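Local coordinates for perosamine synthetase (Caulobacter crescentus, PDB 3BN1) that catalyses the pyridoxal-phosphate-dependent transfer of an amino group from L-glutamate to GDP-4-keto-6-deoxy-D-mannose, giving GDP-perosamine for O-antigen synthesis, at the interface of chains A and B. Sequence-based numbering; all coordinates share one arbitrary frame. Chains: chain A/B, Perosamine synthetase.

Contacts 1 and 2 are two patches of the same two-fold symmetric homodimer interface, and the centres of their C-alpha atoms lie about 14 Å apart. The chains swap roles between them. In contact 1 the loop of B:Ile33 meets the loop of A:Gly193; in contact 2 the loop of A:Ile33 meets the loop of B:Gly193. Helix 236-247 enters both, through isoleucines in contact 1 and through A:Gln238 with B:Gln238 in contact 2. The A:Gly193 loop closely follows in sequence A:Lys188, the cofactor-binding lysine, so dimer packing probably steadies each active site.

Contact 1: the interface of chains A and B. Residues chain A 14, 16, 20, 191-193, 241; chain B 28, 31, 33, 237.
B:Ile33 pushes its CD1 methyl tip to tip against A:Ile241 and A:Leu16 in the PLP-enzyme dimer interface. This apolar cluster carries most of the contact. A:Ile241 CD1 lies 3.9 Å from B:Ile33 CD1. The same A:Ile241 methyl meets CD1 of B:Ile237 end on, so isoleucines from helix 236-247 of both chains touch here. A:Leu16 straddles the tip of B:Ile33, with CD1 and CD2 both near its CD1. The A:Leu16 and B:Thr31 side chains pass in opposite directions, with A:Leu16 CD1 3.9 Å from B:Thr31 CB. B:Thr31 is poorly ordered, which makes this edge less certain.

B:Met28 adds a sulfur-bearing arm. Its chain bends at chi2 (-38°) and again at chi3, which turns the CE methyl toward the start of helix 20-30 in chain A. B:Met28 CE packs 3.6 Å from A:Glu20 CB. Its SD faces the tip of A:Ile241.

The A:Gly193 loop packs against B:Ile33 across from A:Leu16. CG1 of B:Ile33 sits between its own backbone N and carbonyl carbon (chi1 70°), which brings it 3.9 Å from A:Gly193 CA. The loop is braced within its own chain: A:Gly193 N donates to the hydroxyl OG1 of A:Thr191 at 2.9 Å.

Within this patch the chains are joined by water rather than by direct polar bonds. Water 1 joins the two backbone carbonyls, 3.0 Å from A:Thr192 O and 2.9 Å from B:Ile33 O.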
loop_
_atom_site.group_PDB
_atom_site.type_symbol
_atom_site.label_atom_id
_atom_site.label_comp_id
_atom_site.label_asym_id
_atom_site.label_seq_id
_atom_site.Cartn_x
_atom_site.Cartn_y
_atom_site.Cartn_z
ATOM N N PRO A 14 -8.168 14.076 -12.985
ATOM C CA PRO A 14 -7.057 14.797 -12.393
ATOM C C PRO A 14 -6.692 16.043 -13.201
ATOM O O PRO A 14 -6.508 16.015 -14.430
ATOM C CB PRO A 14 -5.897 13.772 -12.451
ATOM C CG PRO A 14 -6.530 12.452 -12.717
ATOM C CD PRO A 14 -7.720 12.803 -13.566
ATOM N N LEU A 16 -3.708 18.139 -13.523
ATOM C CA LEU A 16 -2.312 18.315 -13.157
ATOM C C LEU A 16 -1.835 19.574 -13.888
ATOM O O LEU A 16 -1.099 19.512 -14.855
ATOM C CB LEU A 16 -1.561 17.060 -13.592
ATOM C CG LEU A 16 -2.173 15.685 -13.233
ATOM C CD1 LEU A 16 -1.285 14.539 -13.713
ATOM C CD2 LEU A 16 -2.391 15.562 -11.734
ATOM N N GLU A 20 3.510 19.358 -11.086
ATOM C CA GLU A 20 3.561 17.901 -10.911
ATOM C C GLU A 20 4.667 17.263 -11.758
ATOM O O GLU A 20 5.562 16.564 -11.260
ATOM C CB GLU A 20 2.156 17.308 -11.189
ATOM C CG GLU A 20 1.082 17.845 -10.183
ATOM C CD GLU A 20 0.247 18.986 -10.758
ATOM O OE1 GLU A 20 0.612 19.459 -11.881
ATOM O OE2 GLU A 20 -0.745 19.408 -10.087
ATOM N N THR A 191 -4.950 14.756 -6.000
ATOM C CA THR A 191 -4.599 13.385 -6.278
ATOM C C THR A 191 -3.069 13.258 -6.389
ATOM O O THR A 191 -2.393 14.197 -6.813
ATOM C CB THR A 191 -5.182 12.922 -7.608
ATOM O OG1 THR A 191 -4.912 11.522 -7.780
ATOM C CG2 THR A 191 -4.531 13.744 -8.772
ATOM N N THR A 192 -2.571 12.091 -5.981
ATOM C CA THR A 192 -1.178 11.641 -6.131
ATOM C C THR A 192 -1.249 10.326 -6.969
ATOM O O THR A 192 -0.324 9.520 -6.905
ATOM C CB THR A 192 -0.440 11.371 -4.824
ATOM O OG1 THR A 192 -1.039 10.275 -4.107
ATOM C CG2 THR A 192 -0.457 12.642 -3.927
ATOM N N GLY A 193 -2.375 10.077 -7.652
ATOM C CA GLY A 193 -2.559 8.832 -8.411
ATOM C C GLY A 193 -3.177 7.805 -7.425
ATOM O O GLY A 193 -4.350 7.394 -7.548
ATOM N N ILE A 241 3.879 14.812 -6.688
ATOM C CA ILE A 241 2.613 15.163 -7.313
ATOM C C ILE A 241 1.704 15.800 -6.269
ATOM O O ILE A 241 1.016 16.846 -6.480
ATOM C CB ILE A 241 1.894 13.941 -7.950
ATOM C CG1 ILE A 241 2.779 13.305 -9.057
ATOM C CG2 ILE A 241 0.493 14.462 -8.488
ATOM C CD1 ILE A 241 2.291 11.976 -9.715
ATOM N N MET B 28 2.607 11.156 -17.033
ATOM C CA MET B 28 2.393 12.526 -16.597
ATOM C C MET B 28 1.659 13.277 -17.681
ATOM O O MET B 28 0.595 13.826 -17.439
ATOM C CB MET B 28 3.722 13.254 -16.338
ATOM C CG MET B 28 4.554 12.944 -15.040
ATOM S SD MET B 28 3.539 12.670 -13.561
ATOM C CE MET B 28 3.154 14.367 -13.038
ATOM N N THR B 31 -1.907 12.185 -18.237
ATOM C CA THR B 31 -2.663 12.191 -16.993
ATOM C C THR B 31 -3.011 10.839 -16.365
ATOM O O THR B 31 -3.671 10.802 -15.339
ATOM C CB THR B 31 -3.547 13.404 -16.621
ATOM O OG1 THR B 31 -4.932 13.066 -16.796
ATOM C CG2 THR B 31 -3.198 14.631 -17.434
ATOM N N ILE B 33 -1.791 8.613 -14.128
ATOM C CA ILE B 33 -0.895 8.444 -12.978
ATOM C C ILE B 33 -1.435 7.541 -11.863
ATOM O O ILE B 33 -0.771 7.360 -10.854
ATOM C CB ILE B 33 -0.488 9.849 -12.433
ATOM C CG1 ILE B 33 -1.700 10.545 -11.764
ATOM C CG2 ILE B 33 0.175 10.608 -13.620
ATOM C CD1 ILE B 33 -1.439 11.777 -10.876
ATOM N N ILE B 237 2.495 4.746 -12.987
ATOM C CA ILE B 237 3.866 5.256 -12.899
ATOM C C ILE B 237 4.864 4.237 -12.366
ATOM O O ILE B 237 5.937 4.016 -12.948
ATOM C CB ILE B 237 3.894 6.525 -12.085
ATOM C CG1 ILE B 237 3.286 7.654 -12.916
ATOM C CG2 ILE B 237 5.358 6.836 -11.631
ATOM C CD1 ILE B 237 3.145 8.896 -12.076
HETATM O O HOH W 1 1.286 8.324 -9.069
#

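Contact 2: the interface of chains A and B. Residues chain A 33-35, 233, 235, 238; chain B 185, 193-194, 238.
A:Arg233 and A:Ser35 converge on one carboxylate oxygen, OE2 of B:Glu194, in this polar patch of the dimer interface. This is the tight part. A:Arg233 NE donates to B:Glu194 OE2 at 2.9 Å as a salt bridge, with an angle of 150° at the hydrogen. The bond uses the syn lone pair of B:Glu194 OE2, the side of the other oxygen. A:Arg233 bends at chi3, which brings NE round to the acid. A:Ser35 OG, a hydroxyl, meets B:Glu194 OE2 from its anti side at 2.7 Å, somewhat out of the carboxylate plane. Two firm donors thus grip this oxygen, and the nearby guanidinium would be expected to stabilise the carboxylate as an anion.

B:Phe185 packs beside it; the same residue lines the 2-oxoglutarate pocket, so the patch borders the active site. The B:Phe185 and A:Arg233 side chains cross at about a right angle, yet the ring and guanidinium planes are only 33° apart. B:Phe185 CE1 comes 3.4 Å from A:Arg233 NH2. A:Ser35 OG lies at the ring edge, in its plane.

The serine next door meets the glycine loop. A:Ser34 OG, anti to its backbone N, bonds to the carbonyl O of B:Gly193. The modelled separation is too short, so the length and direction of this bond are doubtful. The A:Thr235 and B:Glu194 side chains pass in opposite directions, with A:Thr235 CG2 3.8 Å from B:Glu194 CG.

The water-bridged side is looser. A:Gln238 and B:Gln238 cross with their amide planes 72° apart, and OE1 of A:Gln238 is 3.4 Å from NE2 of B:Gln238. This approach is not a hydrogen bond. Within chain A, A:Gln238 OE1 accepts from the backbone N of A:Thr235, and A:Gln238 N donates to A:Thr235 OG1, capping the start of helix 236-247. Water 2 links the chains, 2.6 Å from A:Thr235 OG1 and 2.8 Å from B:Gln238 NE2.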
loop_
_atom_site.group_PDB
_atom_site.type_symbol
_atom_site.label_atom_id
_atom_site.label_comp_id
_atom_site.label_asym_id
_atom_site.label_seq_id
_atom_site.Cartn_x
_atom_site.Cartn_y
_atom_site.Cartn_z
ATOM N N ILE A 33 13.160 8.021 -6.103
ATOM C CA ILE A 33 11.805 7.616 -6.567
ATOM C C ILE A 33 11.086 6.634 -5.589
ATOM O O ILE A 33 9.945 6.172 -5.786
ATOM C CB ILE A 33 11.936 7.008 -7.993
ATOM C CG1 ILE A 33 12.661 5.639 -7.929
ATOM C CG2 ILE A 33 12.603 8.004 -8.976
ATOM C CD1 ILE A 33 12.349 4.663 -9.143
ATOM N N SER A 34 11.764 6.348 -4.490
ATOM C CA SER A 34 11.240 5.437 -3.460
ATOM C C SER A 34 10.622 6.233 -2.300
ATOM O O SER A 34 10.356 7.434 -2.416
ATOM C CB SER A 34 12.345 4.460 -3.005
ATOM O OG SER A 34 11.846 3.362 -2.253
ATOM N N SER A 35 10.421 5.542 -1.189
ATOM C CA SER A 35 9.795 6.109 -0.027
ATOM C C SER A 35 10.684 6.899 0.888
ATOM O O SER A 35 10.420 6.946 2.088
ATOM C CB SER A 35 8.989 5.085 0.764
ATOM O OG SER A 35 9.822 3.970 0.996
ATOM N N ARG A 233 4.116 3.151 3.240
ATOM C CA ARG A 233 4.782 4.418 2.957
ATOM C C ARG A 233 4.426 4.972 1.604
ATOM O O ARG A 233 4.307 4.227 0.646
ATOM C CB ARG A 233 6.298 4.209 2.917
ATOM C CG ARG A 233 6.807 3.544 4.165
ATOM C CD ARG A 233 8.291 3.171 3.989
ATOM N NE ARG A 233 8.495 1.996 3.116
ATOM C CZ ARG A 233 9.157 0.880 3.455
ATOM N NH1 ARG A 233 9.744 0.777 4.651
ATOM N NH2 ARG A 233 9.321 -0.125 2.565
ATOM N N THR A 235 5.560 7.022 -1.855
ATOM C CA THR A 235 6.786 7.290 -2.582
ATOM C C THR A 235 7.057 8.816 -2.709
ATOM O O THR A 235 6.141 9.666 -2.589
ATOM C CB THR A 235 6.770 6.754 -4.018
ATOM O OG1 THR A 235 5.702 7.362 -4.818
ATOM C CG2 THR A 235 6.740 5.249 -3.981
ATOM N N GLN A 238 4.960 10.116 -5.568
ATOM C CA GLN A 238 3.583 10.442 -5.201
ATOM C C GLN A 238 3.572 11.743 -4.387
ATOM O O GLN A 238 2.682 12.561 -4.538
ATOM C CB GLN A 238 2.949 9.330 -4.327
ATOM C CG GLN A 238 2.728 7.975 -5.038
ATOM C CD GLN A 238 2.770 6.783 -4.074
ATOM O OE1 GLN A 238 3.758 6.076 -4.034
ATOM N NE2 GLN A 238 1.720 6.592 -3.296
ATOM N N PHE B 185 11.082 -2.607 -4.290
ATOM C CA PHE B 185 11.456 -1.547 -3.350
ATOM C C PHE B 185 12.753 -0.991 -3.887
ATOM O O PHE B 185 13.473 -1.620 -4.671
ATOM C CB PHE B 185 11.638 -2.131 -1.948
ATOM C CG PHE B 185 12.065 -1.122 -0.937
ATOM C CD1 PHE B 185 11.275 -0.018 -0.628
ATOM C CD2 PHE B 185 13.312 -1.238 -0.348
ATOM C CE1 PHE B 185 11.669 0.938 0.340
ATOM C CE2 PHE B 185 13.721 -0.327 0.604
ATOM C CZ PHE B 185 12.898 0.767 0.945
ATOM N N GLY B 193 10.572 1.924 -7.026
ATOM C CA GLY B 193 10.606 2.871 -5.888
ATOM C C GLY B 193 9.972 2.119 -4.703
ATOM O O GLY B 193 10.591 1.840 -3.657
ATOM N N GLU B 194 8.700 1.765 -4.898
ATOM C CA GLU B 194 7.955 0.858 -3.992
ATOM C C GLU B 194 7.045 0.133 -4.976
ATOM O O GLU B 194 6.430 0.770 -5.835
ATOM C CB GLU B 194 7.029 1.580 -3.022
ATOM C CG GLU B 194 7.729 2.222 -1.919
ATOM C CD GLU B 194 7.973 1.296 -0.763
ATOM O OE1 GLU B 194 7.768 0.049 -0.835
ATOM O OE2 GLU B 194 8.312 1.901 0.263
ATOM N N GLN B 238 4.486 3.569 -11.268
ATOM C CA GLN B 238 5.320 2.489 -10.754
ATOM C C GLN B 238 5.474 1.509 -11.875
ATOM O O GLN B 238 6.596 1.133 -12.134
ATOM C CB GLN B 238 4.670 1.833 -9.560
ATOM C CG GLN B 238 4.961 2.685 -8.376
ATOM C CD GLN B 238 3.835 2.712 -7.371
ATOM O OE1 GLN B 238 2.945 1.858 -7.373
ATOM N NE2 GLN B 238 3.892 3.685 -6.473
HETATM O O HOH W 2 5.498 5.974 -6.949
#